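Local coordinates for protein ABC-type phosphate transport system, periplasmic component (Lactobacillus brevis, PDB 4ECF) that binds phosphate and probably delivers it, as the solute-binding component of a PstSACB-type ABC transporter, for import across the cytoplasmic membrane, at residues V123-A128 against G157-I162. Sequence-based numbering, arbitrary orientation.
Sequences VLINRA and GMVRSI. With PO4 (phosphate ion), chain B; ACT (acetate ion), chain C.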
# COMPACT_ATOMS: atom_id res chain seq x y z
N VAL A 123 5.87 21.12 0.62
CA VAL A 123 6.93 20.24 1.06
C VAL A 123 6.59 18.84 0.64
O VAL A 123 5.66 18.22 1.21
CB VAL A 123 7.08 20.27 2.62
CG1 VAL A 123 8.16 19.30 3.08
CG2 VAL A 123 7.36 21.69 3.11
N LEU A 124 7.32 18.32 -0.34
CA LEU A 124 7.11 16.95 -0.79
C LEU A 124 7.71 16.00 0.23
O LEU A 124 8.85 16.19 0.69
CB LEU A 124 7.76 16.71 -2.18
CG LEU A 124 7.26 17.58 -3.32
CD1 LEU A 124 8.09 17.30 -4.57
CD2 LEU A 124 5.76 17.41 -3.56
N ILE A 125 6.94 14.98 0.57
CA ILE A 125 7.42 13.88 1.39
C ILE A 125 7.27 12.59 0.59
O ILE A 125 6.20 12.28 0.11
CB ILE A 125 6.62 13.79 2.72
CG1 ILE A 125 6.62 15.13 3.46
CG2 ILE A 125 7.16 12.66 3.59
CD1 ILE A 125 7.94 15.53 4.04
N ASN A 126 8.37 11.86 0.40
CA ASN A 126 8.34 10.63 -0.38
C ASN A 126 8.66 9.44 0.49
O ASN A 126 9.24 9.57 1.59
CB ASN A 126 9.37 10.70 -1.52
CG ASN A 126 8.82 11.40 -2.74
OD1 ASN A 126 9.40 12.37 -3.21
ND2 ASN A 126 7.73 10.89 -3.28
N ARG A 127 8.28 8.25 0.02
CA ARG A 127 8.87 7.06 0.55
C ARG A 127 10.15 6.76 -0.20
O ARG A 127 10.38 7.24 -1.32
CB ARG A 127 7.88 5.89 0.41
CG ARG A 127 6.62 6.02 1.25
CD ARG A 127 6.81 5.65 2.73
NE ARG A 127 7.45 4.34 2.82
CZ ARG A 127 6.80 3.20 2.65
NH1 ARG A 127 5.49 3.20 2.44
NH2 ARG A 127 7.46 2.07 2.65
N ALA A 128 10.97 5.90 0.40
CA ALA A 128 12.17 5.39 -0.25
C ALA A 128 11.87 4.45 -1.40
O ALA A 128 10.84 3.77 -1.43
CB ALA A 128 13.06 4.72 0.77
N GLY A 157 3.49 4.72 8.25
CA GLY A 157 3.21 5.41 9.50
C GLY A 157 4.02 6.68 9.70
O GLY A 157 3.47 7.68 10.16
N MSE A 158 5.29 6.65 9.30
CA MSE A 158 6.14 7.84 9.40
C MSE A 158 5.75 8.93 8.38
O MSE A 158 5.80 10.11 8.71
CB MSE A 158 7.61 7.46 9.32
CG MSE A 158 8.04 6.63 10.52
SE MSE A 158 9.90 6.06 10.39
CE MSE A 158 9.85 4.63 9.11
N VAL A 159 5.36 8.54 7.16
CA VAL A 159 4.84 9.49 6.18
C VAL A 159 3.61 10.19 6.79
O VAL A 159 3.50 11.41 6.81
CB VAL A 159 4.49 8.79 4.84
CG1 VAL A 159 3.43 9.61 4.11
CG2 VAL A 159 5.75 8.60 3.96
N ARG A 160 2.66 9.41 7.34
CA ARG A 160 1.48 10.02 7.95
C ARG A 160 1.84 11.04 9.08
O ARG A 160 1.32 12.15 9.11
CB ARG A 160 0.52 8.95 8.44
CG ARG A 160 -0.66 9.54 9.22
CD ARG A 160 -1.53 8.43 9.75
NE ARG A 160 -0.84 7.52 10.67
CZ ARG A 160 -1.31 6.34 11.06
NH1 ARG A 160 -2.46 5.88 10.61
NH2 ARG A 160 -0.61 5.60 11.92
N SER A 161 2.71 10.67 10.02
CA SER A 161 3.03 11.57 11.13
C SER A 161 3.75 12.84 10.71
O SER A 161 3.47 13.93 11.25
CB SER A 161 3.82 10.86 12.24
OG SER A 161 4.93 10.18 11.71
N ILE A 162 4.65 12.73 9.73
CA ILE A 162 5.38 13.89 9.24
C ILE A 162 4.43 14.81 8.47
O ILE A 162 4.50 16.04 8.60
CB ILE A 162 6.58 13.47 8.37
CG1 ILE A 162 7.66 12.79 9.23
CG2 ILE A 162 7.15 14.67 7.61
CD1 ILE A 162 8.39 13.74 10.15
P PO4 B . 5.15 -0.25 1.22
O1 PO4 B . 4.96 1.13 0.61
O2 PO4 B . 5.89 -1.19 0.34
O3 PO4 B . 5.74 -0.19 2.60
O4 PO4 B . 3.69 -0.89 1.47
C ACT C . -2.83 2.11 10.83
O ACT C . -3.43 3.19 11.01
OXT ACT C . -3.19 1.34 9.92
CH3 ACT C . -1.67 1.75 11.72
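Ile125 meets the helix with both of its branches. Its CD1 lies 3.8 Å from Ile162 CG2, the two side chains crossing at about a right angle, while its CG2 makes a looser contact, 4.3 Å from Val159 CG2. With CG2 anti to the backbone N (chi1 -54°), that methyl points to Val159, and chi2 of -70° turns CD1 to Ile162. No hydrogen bond links the segments 123-128 and 157-162; they join through apolar contact, the short axes of strand 123-127 and helix 157-162 running nearly antiparallel (170°), 9.2 Å apart at closest approach. This is the α/β layering of a periplasmic binding protein domain: the strand pairs in parallel with strands 151-153 and 169-174, and the helix that follows strand 151-153 packs back over the sheet. Asn126 directs its CB away from the helix, and its ND2 bonds to Tyr172 OH. At Arg127 the aliphatic part of the side chain crosses Val159, whose CG2 sits 3.4 Å from CD and also touches CG. The chain bends at chi2 and chi3 beside this methyl, and its guanidinium reaches the phosphate. There, NH2 gives a nearly straight bond to phosphate O3 (2.8 Å), which lies in the guanidinium plane at its edge, whereas the bond from NH1 to O1 is weak and approaches obliquely. Ser131, Thr133 and Thr12 hydroxyls and the amides of Gly132 and Ala13 also grip the anion.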